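Local coordinates for protein cellulose 1,4-beta-cellobiosidase (Thermobifida fusca, PDB 4JJJ) that probably hydrolyses cellulose to cellobiose as a glycoside hydrolase family 48 cellobiohydrolase, of which this chain is the catalytic (alpha/alpha)6-barrel domain, at residues A[29-34]-A[151-156]; A[135-140]-A[344-349]; A[267-272]-A[318-323]; A[463-468]-A[500-505]. The protein carries 1 engineered substitution. One frame throughout, in Å; residues are numbered along the deposited sequence.

Contact 1: residues A[29-34]-A[151-156]. With ZN (zinc ion), chain B; BGC (beta-D-glucopyranose), chain C.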
# COMPACT_ATOMS: atom_id res chain seq x y z
N VAL A 29 -4.69 -4.01 17.75
CA VAL A 29 -4.40 -4.34 16.35
C VAL A 29 -5.67 -4.07 15.53
O VAL A 29 -6.71 -4.71 15.71
CB VAL A 29 -3.95 -5.80 16.20
CG1 VAL A 29 -3.69 -6.17 14.70
CG2 VAL A 29 -2.73 -6.06 16.99
N PRO A 30 -5.61 -3.08 14.62
CA PRO A 30 -6.81 -2.79 13.83
C PRO A 30 -7.06 -3.85 12.78
O PRO A 30 -6.11 -4.43 12.25
CB PRO A 30 -6.46 -1.48 13.10
CG PRO A 30 -4.97 -1.55 12.96
CD PRO A 30 -4.52 -2.17 14.30
N TYR A 31 -8.31 -4.12 12.50
CA TYR A 31 -8.70 -4.94 11.37
C TYR A 31 -8.73 -4.09 10.14
O TYR A 31 -8.88 -2.89 10.20
CB TYR A 31 -10.10 -5.50 11.61
CG TYR A 31 -10.27 -6.46 12.79
CD1 TYR A 31 -9.51 -7.64 12.90
CD2 TYR A 31 -11.24 -6.23 13.72
CE1 TYR A 31 -9.75 -8.56 13.90
CE2 TYR A 31 -11.46 -7.14 14.74
CZ TYR A 31 -10.71 -8.26 14.80
OH TYR A 31 -10.96 -9.21 15.83
N HIS A 32 -8.71 -4.75 8.96
CA HIS A 32 -8.94 -4.04 7.69
C HIS A 32 -10.30 -3.34 7.71
O HIS A 32 -10.46 -2.20 7.33
CB HIS A 32 -8.81 -4.98 6.51
CG HIS A 32 -9.16 -4.30 5.21
ND1 HIS A 32 -8.30 -3.40 4.60
CD2 HIS A 32 -10.23 -4.42 4.40
CE1 HIS A 32 -8.84 -2.97 3.49
NE2 HIS A 32 -10.00 -3.59 3.31
N SER A 33 -11.28 -4.07 8.23
CA SER A 33 -12.67 -3.55 8.35
C SER A 33 -13.43 -4.24 9.43
O SER A 33 -13.12 -5.35 9.84
CB SER A 33 -13.44 -3.66 7.01
OG SER A 33 -13.43 -4.99 6.58
N VAL A 34 -14.49 -3.59 9.88
CA VAL A 34 -15.36 -4.19 10.88
C VAL A 34 -16.02 -5.46 10.33
O VAL A 34 -16.00 -6.55 11.01
CB VAL A 34 -16.41 -3.17 11.38
CG1 VAL A 34 -17.45 -3.89 12.21
CG2 VAL A 34 -15.80 -2.05 12.17
N ASP A 151 -3.02 -11.90 9.54
CA ASP A 151 -4.30 -12.52 9.79
C ASP A 151 -4.62 -12.36 11.28
O ASP A 151 -4.07 -13.09 12.05
CB ASP A 151 -4.25 -13.97 9.37
CG ASP A 151 -5.54 -14.71 9.56
OD1 ASP A 151 -6.58 -14.15 10.01
OD2 ASP A 151 -5.62 -15.91 9.05
N VAL A 152 -5.40 -11.34 11.62
CA VAL A 152 -5.57 -10.93 13.03
C VAL A 152 -6.34 -11.97 13.91
O VAL A 152 -5.94 -12.20 15.01
CB VAL A 152 -6.24 -9.55 13.07
CG1 VAL A 152 -6.30 -9.08 14.57
CG2 VAL A 152 -5.44 -8.53 12.31
N ASP A 153 -7.40 -12.53 13.36
CA ASP A 153 -8.19 -13.56 14.07
C ASP A 153 -7.75 -14.97 13.72
O ASP A 153 -8.38 -15.94 14.15
CB ASP A 153 -9.65 -13.36 13.74
CG ASP A 153 -10.28 -12.13 14.47
OD1 ASP A 153 -9.63 -11.60 15.37
OD2 ASP A 153 -11.37 -11.77 14.02
N ASN A 154 -6.71 -15.14 12.92
CA ASN A 154 -6.28 -16.49 12.51
C ASN A 154 -7.36 -17.23 11.78
O ASN A 154 -7.57 -18.42 11.98
CB ASN A 154 -5.73 -17.32 13.71
CG ASN A 154 -4.65 -18.34 13.27
OD1 ASN A 154 -3.80 -18.06 12.42
ND2 ASN A 154 -4.60 -19.52 13.96
N VAL A 155 -8.06 -16.53 10.90
CA VAL A 155 -9.11 -17.18 10.17
C VAL A 155 -8.59 -18.25 9.26
O VAL A 155 -9.27 -19.27 9.08
CB VAL A 155 -10.01 -16.19 9.46
CG1 VAL A 155 -9.34 -15.61 8.29
CG2 VAL A 155 -11.30 -16.85 9.21
N TYR A 156 -7.36 -18.11 8.80
CA TYR A 156 -6.76 -19.11 7.92
C TYR A 156 -6.07 -20.27 8.67
O TYR A 156 -5.74 -21.28 8.04
CB TYR A 156 -5.73 -18.48 6.89
CG TYR A 156 -6.37 -17.77 5.75
CD1 TYR A 156 -6.72 -16.40 5.83
CD2 TYR A 156 -6.68 -18.44 4.56
CE1 TYR A 156 -7.31 -15.71 4.81
CE2 TYR A 156 -7.23 -17.77 3.50
CZ TYR A 156 -7.56 -16.41 3.60
OH TYR A 156 -8.13 -15.75 2.57
ZN ZN B . -12.77 -11.92 13.08
C2 BGC C . -8.35 -1.05 -0.17
C3 BGC C . -6.97 -0.59 0.30
C4 BGC C . -5.97 -0.55 -0.90
C5 BGC C . -6.57 0.17 -2.13
C6 BGC C . -5.66 0.02 -3.32
C1 BGC C . -8.84 -0.24 -1.35
O2 BGC C . -9.29 -0.89 0.89
O3 BGC C . -6.54 -1.49 1.35
O4 BGC C . -4.76 0.09 -0.46
O5 BGC C . -7.86 -0.40 -2.40
O6 BGC C . -5.43 -1.34 -3.63
O HOH W 1 -14.76 -11.97 13.92
O HOH W 2 -12.76 -13.47 11.69
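The polar link between these segments runs from Tyr-31 to Asp-153. The phenol OH of Tyr-31 donates to Asp-153 OD1 over 2.8 Å, using the syn lone pair of that oxygen. OD1 lies at the edge of the ring and in its plane, while the carboxylate itself is turned 78° from the ring. OD1 also forms a salt bridge with Arg-22, and the ring of Tyr-31 stacks on His-46.

Apolar packing flanks this bond. Val-152 CG1 meets Tyr-31 CE1 at 3.6 Å, and the other branch, Val-152 CG2, touches Val-29 CG1 at 3.8 Å. Val-152 CG1 stands anti to the backbone N (chi1 -175°), which sends it to the tyrosine and leaves CG2 for Val-29. A branched valine suits the place because its two methyls serve two different neighbours.

Within 151-156, Asp-151 ties the loop to its own backbone. Tyr-156 N gives a nearly straight bond to Asp-151 OD2 (2.8 Å, 163°), and Val-155 N reaches Asp-151 OD1 at 2.9 Å.

The contact also borders a metal site and the glycan pocket. Asp-153 OD2 binds a zinc ion together with His-46 and two waters. His-32, a residue of the glycan pocket, has CE1 3.4 Å from O2 of a glucose unit.

With zinc on one oxygen and a phenol and a guanidinium on the other, the Asp-153 carboxylate is probably ionised and held against rotation.

Contact 2: residues A[135-140]-A[344-349]; sequences SSTYGT and DSPTGV. With NA (sodium ion), chain I.
Asp-344 OD2 is gripped by a sodium ion at 2.2 Å and by water 3, which donates to it over 2.8 Å and also donates to the carbonyl oxygen of Thr-137. Two helix ends meet here: the last turn of helix 131-138 lies against the loop that leads into helix 348-365. Asp-254 shares the sodium, and an acidic side chain at the surface suits this place because it offers the cation a negatively charged oxygen ligand within reach of solvent.

A second water, water 4, donates to Tyr-138 OH over 2.6 Å and accepts from Asp-344 N. Asp-261 joins the segments from outside, its OD2 bonded to Tyr-138 OH and its OD1 to Ser-345 OG.

Direct packing falls mainly to Thr-137. Thr-137 CG2, anti to the backbone N, rests over the centre of the Tyr-138 ring and touches Asp-344 CB at 3.8 Å. Thr-137 OG1 lies 3.4 Å from Ser-345 CA while bonded to the carbonyl of Glu-133 in its own helix. An alanine here would probably open a gap between the Tyr-138 ring and Asp-344 CB, and the Glu-133 carbonyl would lose its hydroxyl partner.

Ser-345 OG accepts a weak capping bond from Gly-348 N at 3.0 Å. Glycine fits that position, since a CB on Gly-348 would come only 2.5 Å from Ser-345 OG.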
# COMPACT_ATOMS: atom_id res chain seq x y z
N SER A 135 23.32 -1.82 8.78
CA SER A 135 23.85 -2.62 9.87
C SER A 135 24.79 -1.78 10.73
O SER A 135 24.71 -1.83 11.95
CB SER A 135 24.58 -3.85 9.34
OG SER A 135 25.34 -4.39 10.41
N SER A 136 25.65 -1.00 10.10
CA SER A 136 26.56 -0.12 10.81
C SER A 136 25.86 1.00 11.52
O SER A 136 26.36 1.51 12.52
CB SER A 136 27.64 0.43 9.88
OG SER A 136 28.44 -0.59 9.34
N THR A 137 24.69 1.44 11.01
CA THR A 137 24.01 2.51 11.64
C THR A 137 23.19 2.03 12.89
O THR A 137 22.99 2.81 13.88
CB THR A 137 23.08 3.26 10.61
OG1 THR A 137 23.95 3.77 9.59
CG2 THR A 137 22.22 4.33 11.23
N TYR A 138 22.54 0.87 12.75
CA TYR A 138 21.56 0.43 13.72
C TYR A 138 22.01 -0.71 14.65
O TYR A 138 21.30 -1.05 15.60
CB TYR A 138 20.22 0.12 13.01
CG TYR A 138 19.66 1.40 12.37
CD1 TYR A 138 19.23 2.44 13.17
CD2 TYR A 138 19.67 1.60 11.02
CE1 TYR A 138 18.77 3.64 12.61
CE2 TYR A 138 19.14 2.75 10.45
CZ TYR A 138 18.79 3.79 11.25
OH TYR A 138 18.33 4.98 10.71
N GLY A 139 23.15 -1.28 14.30
CA GLY A 139 23.76 -2.38 15.12
C GLY A 139 23.03 -3.70 15.07
O GLY A 139 23.18 -4.54 15.96
N THR A 140 22.30 -3.94 13.97
CA THR A 140 21.58 -5.18 13.73
C THR A 140 21.50 -5.43 12.21
O THR A 140 21.61 -4.48 11.43
CB THR A 140 20.15 -5.12 14.32
OG1 THR A 140 19.42 -6.26 14.00
CG2 THR A 140 19.39 -4.00 13.71
N ASP A 344 19.72 8.60 10.35
CA ASP A 344 21.05 8.56 10.91
C ASP A 344 22.12 7.96 10.04
O ASP A 344 23.32 8.14 10.30
CB ASP A 344 20.99 7.77 12.23
CG ASP A 344 20.29 8.49 13.37
OD1 ASP A 344 20.03 9.71 13.29
OD2 ASP A 344 20.02 7.74 14.38
N SER A 345 21.75 7.21 9.03
CA SER A 345 22.78 6.60 8.16
C SER A 345 23.57 7.70 7.40
O SER A 345 23.04 8.76 7.07
CB SER A 345 22.07 5.65 7.21
OG SER A 345 21.31 6.44 6.36
N PRO A 346 24.80 7.43 7.08
CA PRO A 346 25.57 8.51 6.45
C PRO A 346 25.02 9.00 5.08
O PRO A 346 25.25 10.17 4.80
CB PRO A 346 26.94 7.84 6.27
CG PRO A 346 27.02 7.01 7.59
CD PRO A 346 25.66 6.32 7.52
N THR A 347 24.31 8.16 4.35
CA THR A 347 23.75 8.60 3.06
C THR A 347 22.21 8.67 2.99
O THR A 347 21.65 9.00 1.92
CB THR A 347 24.29 7.81 1.91
OG1 THR A 347 23.76 6.47 1.86
CG2 THR A 347 25.82 7.90 1.87
N GLY A 348 21.52 8.39 4.09
CA GLY A 348 20.07 8.39 4.11
C GLY A 348 19.46 9.72 3.72
O GLY A 348 18.49 9.77 2.99
N VAL A 349 19.99 10.81 4.28
CA VAL A 349 19.45 12.08 4.01
C VAL A 349 19.59 12.44 2.53
O VAL A 349 18.63 12.91 1.83
CB VAL A 349 20.12 13.14 4.93
CG1 VAL A 349 19.69 14.49 4.47
CG2 VAL A 349 19.57 12.97 6.30
NA NA I . 18.47 6.93 15.79
O HOH W 3 21.40 5.36 14.96
O HOH W 4 17.61 7.23 11.89
O HOH W 5 18.95 8.98 16.29
O HOH W 6 18.47 6.45 17.78
O HOH W 7 16.69 6.33 14.45
O HOH W 8 16.47 5.10 15.33

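Contact 3: residues A[267-272]-A[318-323]; sequences MFDKYF and GSSSSH. With BGC (beta-D-glucopyranose), chain D; BGC (beta-D-glucopyranose), chain E.
Lys-270 and Ser-319 bring their CA atoms within 3.8 Å where a type I beta turn, Asp-269 to Phe-272, lies against residues 318 to 320, held by two weak backbone bonds: Ser-319 N to Phe-268 O at 3.0 Å and Gly-318 N to Lys-270 O at 3.2 Å. Such closeness calls for glycine at 318, because a CB there would stand 2.2 Å from Phe-268 O.

Ser-320 OG works in both directions. It donates to Asp-269 OD1 over 2.7 Å, approaching from above the carboxylate plane (71° out of it), and accepts a nearly straight bond from Lys-270 N at 3.1 Å. A small hydroxyl can do both in a buried place. Asp-269 OD2 accepts from Tyr-271 N, an Asx turn that braces the beta turn. From outside, Asn-379 bonds to OD1 and Tyr-385 to OD2. An alanine in place of Asp-269 would probably leave the Ser-320 hydroxyl without its acceptor and the Asx turn without its bond.

The turn presents two side chains to the glycan. Lys-270 runs fully extended, so that its NZ reaches O2 of one glucose at 3.2 Å while pairing with Glu-108. Tyr-271 OH donates to O6 of the next glucose at 2.7 Å.

The turn comes after helix 250-263. Gly-318, Ser-319 and Ser-320 link strand 314-317 to strand 321-323, edge strands of two different sheets. Lys-270 and Tyr-271 touch Ile-317 of the former strand, whereas Met-267 and Ser-322 pack on helix 348-365.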
# COMPACT_ATOMS: atom_id res chain seq x y z
N MET A 267 13.56 2.17 -3.22
CA MET A 267 14.13 3.05 -4.21
C MET A 267 14.98 2.36 -5.25
O MET A 267 15.49 3.03 -6.18
CB MET A 267 14.93 4.12 -3.52
CG MET A 267 14.14 5.09 -2.68
SD MET A 267 15.25 6.35 -2.05
CE MET A 267 14.24 7.18 -0.86
N PHE A 268 15.14 1.04 -5.08
CA PHE A 268 16.09 0.24 -5.90
C PHE A 268 15.39 -0.69 -6.85
O PHE A 268 14.37 -1.30 -6.49
CB PHE A 268 17.11 -0.47 -5.04
CG PHE A 268 18.06 0.46 -4.45
CD1 PHE A 268 17.68 1.19 -3.32
CD2 PHE A 268 19.30 0.72 -5.02
CE1 PHE A 268 18.53 2.13 -2.77
CE2 PHE A 268 20.15 1.66 -4.46
CZ PHE A 268 19.78 2.38 -3.33
N ASP A 269 15.99 -0.94 -8.00
CA ASP A 269 15.52 -2.00 -8.90
C ASP A 269 15.41 -3.34 -8.11
O ASP A 269 16.22 -3.61 -7.23
CB ASP A 269 16.53 -2.15 -10.05
CG ASP A 269 16.12 -3.20 -11.05
OD1 ASP A 269 15.29 -2.86 -11.94
OD2 ASP A 269 16.62 -4.33 -10.94
N LYS A 270 14.48 -4.19 -8.53
CA LYS A 270 14.23 -5.42 -7.85
C LYS A 270 15.53 -6.18 -7.59
O LYS A 270 15.75 -6.70 -6.51
CB LYS A 270 13.26 -6.24 -8.61
CG LYS A 270 12.72 -7.47 -7.95
CD LYS A 270 11.77 -8.30 -8.83
CE LYS A 270 11.29 -9.55 -8.12
NZ LYS A 270 10.36 -10.28 -8.99
N TYR A 271 16.31 -6.38 -8.67
CA TYR A 271 17.53 -7.13 -8.57
C TYR A 271 18.77 -6.23 -8.70
O TYR A 271 19.87 -6.68 -9.12
CB TYR A 271 17.55 -8.26 -9.61
CG TYR A 271 16.57 -9.34 -9.29
CD1 TYR A 271 16.82 -10.23 -8.27
CD2 TYR A 271 15.34 -9.43 -10.02
CE1 TYR A 271 15.85 -11.22 -7.93
CE2 TYR A 271 14.39 -10.40 -9.69
CZ TYR A 271 14.68 -11.26 -8.63
OH TYR A 271 13.70 -12.25 -8.37
N PHE A 272 18.66 -5.01 -8.22
CA PHE A 272 19.71 -4.04 -8.18
C PHE A 272 20.39 -3.89 -9.56
O PHE A 272 21.59 -3.68 -9.60
CB PHE A 272 20.71 -4.38 -7.04
CG PHE A 272 20.09 -4.29 -5.66
CD1 PHE A 272 20.01 -3.06 -5.01
CD2 PHE A 272 19.57 -5.44 -5.03
CE1 PHE A 272 19.33 -3.04 -3.79
CE2 PHE A 272 18.95 -5.39 -3.79
CZ PHE A 272 18.80 -4.15 -3.20
N GLY A 318 14.59 -5.01 -4.02
CA GLY A 318 13.78 -3.80 -4.18
C GLY A 318 12.64 -4.15 -5.03
O GLY A 318 12.13 -5.25 -5.05
N SER A 319 12.15 -3.16 -5.82
CA SER A 319 11.17 -3.42 -6.85
C SER A 319 11.32 -2.40 -7.94
O SER A 319 11.69 -1.26 -7.66
CB SER A 319 9.77 -3.69 -6.37
OG SER A 319 9.07 -2.50 -6.27
N SER A 320 11.01 -2.76 -9.17
CA SER A 320 11.39 -1.96 -10.32
C SER A 320 10.33 -0.99 -10.84
O SER A 320 10.67 -0.09 -11.64
CB SER A 320 11.73 -2.90 -11.48
OG SER A 320 12.84 -3.73 -11.11
N SER A 321 9.10 -1.15 -10.37
CA SER A 321 7.97 -0.38 -10.94
C SER A 321 7.37 0.48 -9.83
O SER A 321 7.19 -0.02 -8.67
CB SER A 321 6.92 -1.31 -11.48
OG SER A 321 5.89 -0.58 -12.09
N SER A 322 7.06 1.73 -10.17
CA SER A 322 6.58 2.74 -9.21
C SER A 322 5.32 3.36 -9.72
O SER A 322 5.15 3.58 -10.93
CB SER A 322 7.64 3.81 -8.89
OG SER A 322 8.84 3.28 -8.34
N HIS A 323 4.37 3.57 -8.79
CA HIS A 323 3.04 4.04 -9.05
C HIS A 323 2.88 5.43 -8.43
O HIS A 323 3.21 5.64 -7.28
CB HIS A 323 2.07 3.01 -8.45
CG HIS A 323 0.62 3.19 -8.74
ND1 HIS A 323 -0.12 4.34 -8.45
CD2 HIS A 323 -0.28 2.33 -9.28
CE1 HIS A 323 -1.38 4.15 -8.73
NE2 HIS A 323 -1.51 2.93 -9.26
C2 BGC D . 8.35 -10.89 -5.68
C3 BGC D . 9.15 -12.17 -5.73
C4 BGC D . 9.47 -12.72 -4.35
C5 BGC D . 8.25 -12.77 -3.48
C6 BGC D . 8.47 -13.10 -2.05
C1 BGC D . 7.12 -11.11 -4.76
O2 BGC D . 7.95 -10.42 -6.96
O3 BGC D . 10.38 -11.95 -6.48
O4 BGC D . 9.96 -14.08 -4.58
O5 BGC D . 7.56 -11.47 -3.47
O6 BGC D . 7.26 -13.24 -1.33
C2 BGC E . 11.17 -15.88 -3.85
C3 BGC E . 12.49 -16.29 -3.21
C4 BGC E . 13.68 -15.68 -3.99
C5 BGC E . 13.47 -14.17 -4.11
C6 BGC E . 14.54 -13.50 -5.04
C1 BGC E . 11.10 -14.35 -3.88
O2 BGC E . 10.14 -16.39 -3.02
O3 BGC E . 12.55 -17.73 -3.25
O4 BGC E . 14.90 -15.85 -3.28
O5 BGC E . 12.19 -13.93 -4.71
O6 BGC E . 14.43 -13.94 -6.39

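Contact 4: residues A[463-468]-A[500-505]. With ZN (zinc ion), chain F.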
# COMPACT_ATOMS: atom_id res chain seq x y z
N PHE A 463 -24.35 12.94 -2.68
CA PHE A 463 -23.10 13.42 -3.25
C PHE A 463 -22.44 12.31 -4.06
O PHE A 463 -22.73 11.13 -3.85
CB PHE A 463 -22.14 13.80 -2.07
CG PHE A 463 -21.42 12.65 -1.41
CD1 PHE A 463 -20.17 12.26 -1.81
CD2 PHE A 463 -22.07 11.91 -0.40
CE1 PHE A 463 -19.57 11.26 -1.18
CE2 PHE A 463 -21.40 10.86 0.25
CZ PHE A 463 -20.17 10.54 -0.18
N GLN A 464 -21.48 12.71 -4.89
CA GLN A 464 -20.75 11.72 -5.69
C GLN A 464 -19.32 12.20 -5.91
O GLN A 464 -19.10 13.38 -6.19
CB GLN A 464 -21.40 11.57 -7.10
CG GLN A 464 -22.87 11.08 -7.12
CD GLN A 464 -22.85 9.60 -7.13
OE1 GLN A 464 -22.70 8.98 -8.20
NE2 GLN A 464 -22.75 9.02 -6.00
N VAL A 465 -18.36 11.28 -5.82
CA VAL A 465 -16.98 11.56 -6.15
C VAL A 465 -16.53 10.56 -7.21
O VAL A 465 -17.15 9.47 -7.37
CB VAL A 465 -16.07 11.42 -4.88
CG1 VAL A 465 -16.55 12.46 -3.82
CG2 VAL A 465 -16.12 10.03 -4.29
N PRO A 466 -15.45 10.88 -7.93
CA PRO A 466 -14.93 9.90 -8.91
C PRO A 466 -14.53 8.58 -8.32
O PRO A 466 -14.04 8.50 -7.22
CB PRO A 466 -13.77 10.65 -9.58
CG PRO A 466 -14.09 12.10 -9.29
CD PRO A 466 -14.72 12.13 -7.95
N SER A 467 -14.71 7.50 -9.07
CA SER A 467 -14.37 6.17 -8.68
C SER A 467 -13.45 5.49 -9.69
O SER A 467 -12.25 5.29 -9.42
CB SER A 467 -15.65 5.33 -8.43
OG SER A 467 -15.24 3.98 -8.20
N ASP A 468 -13.91 5.23 -10.90
CA ASP A 468 -13.10 4.50 -11.89
C ASP A 468 -12.64 5.43 -12.97
O ASP A 468 -13.43 6.26 -13.49
CB ASP A 468 -13.93 3.35 -12.49
CG ASP A 468 -13.12 2.36 -13.28
OD1 ASP A 468 -11.99 1.95 -12.86
OD2 ASP A 468 -13.69 1.92 -14.32
N GLY A 500 -13.90 7.01 2.23
CA GLY A 500 -12.45 7.14 2.39
C GLY A 500 -11.91 8.09 1.33
O GLY A 500 -11.13 9.03 1.59
N VAL A 501 -12.31 7.83 0.09
CA VAL A 501 -11.90 8.65 -1.04
C VAL A 501 -12.42 10.08 -0.83
O VAL A 501 -11.74 11.03 -1.08
CB VAL A 501 -12.46 8.06 -2.36
CG1 VAL A 501 -12.29 9.08 -3.50
CG2 VAL A 501 -11.80 6.75 -2.64
N THR A 502 -13.65 10.18 -0.38
CA THR A 502 -14.28 11.46 -0.09
C THR A 502 -13.44 12.26 0.88
O THR A 502 -13.18 13.43 0.67
CB THR A 502 -15.75 11.30 0.34
OG1 THR A 502 -16.47 10.65 -0.73
CG2 THR A 502 -16.39 12.65 0.67
N ALA A 503 -13.07 11.66 1.99
CA ALA A 503 -12.31 12.37 3.02
C ALA A 503 -10.94 12.82 2.51
O ALA A 503 -10.53 13.94 2.79
CB ALA A 503 -12.24 11.49 4.22
N ALA A 504 -10.27 11.97 1.72
CA ALA A 504 -8.98 12.35 1.18
C ALA A 504 -9.16 13.48 0.17
O ALA A 504 -8.30 14.39 0.07
CB ALA A 504 -8.32 11.12 0.54
N LEU A 505 -10.22 13.47 -0.62
CA LEU A 505 -10.49 14.54 -1.57
C LEU A 505 -10.74 15.86 -0.80
O LEU A 505 -10.17 16.89 -1.12
CB LEU A 505 -11.66 14.16 -2.46
CG LEU A 505 -12.10 15.24 -3.46
CD1 LEU A 505 -10.93 15.65 -4.34
CD2 LEU A 505 -13.30 14.72 -4.23
ZN ZN F . -12.83 0.62 -15.58
O HOH W 9 -11.17 -0.25 -14.13
O HOH W 10 -12.81 0.67 -15.03
O HOH W 11 -12.51 -0.98 -14.40
O HOH W 12 -11.66 2.21 -16.10
O HOH W 13 -14.38 0.57 -17.25
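Phe-463 and Thr-502 reach toward each other tip to tip, with Phe-463 CE1 only 3.2 Å from Thr-502 OG1. The hydroxyl lies at the ring's edge, near its plane, and is itself bonded to the carbonyl of Asp-498 one helical turn back. Threonine therefore suits the helix surface, its polar atom satisfied by a carbonyl at the start of its own helix.

Apolar contacts centre on Val-465. Val-465 CG2 slides past Val-501 CG1 at 4.0 Å, and Val-465 CG1 does the same with Leu-505 CD2, also 4.0 Å; both branches lie 3.6 Å from Thr-502 OG1.

Val-465 opens the hairpin strand 465-473, which pairs with the antiparallel strand 488-496, and that second strand runs on into helix 499-516, probably one of the helices of the (alpha/alpha)6 barrel. The helix thus packs against the start of the hairpin that precedes it, with segment axes 9.0 Å apart at 126°. Helix 519-533 packs on two of the same side chains, Leu-528 touching both Thr-502 and Leu-505.

Among polar groups, the Phe-463 carbonyl oxygen accepts from Gln-497 NE2. Pro-466 keeps its ring on Phe-415, while its O approaches Val-501 CG1.

In the fold
All four contacts belong to one family 48 catalytic domain. Along the chain, contacts 1 and 2 interlock, their segments alternating; contact 3 falls between the two segments of contact 2, and contact 4 follows all of them. Contacts 2 and 3 are neighbours, nearest atoms about 6 Å apart, and share helix 348-365, which begins at contact 2 and also packs on contact 3. Contacts 2 and 4 are farthest apart, about 40 Å between centres. Contacts 1 and 3, about 29 Å between centres on opposite sides of the chain's centre, both carry glycan-binding residues, consistent with a long substrate path through the domain; contact 2 lies at the surface.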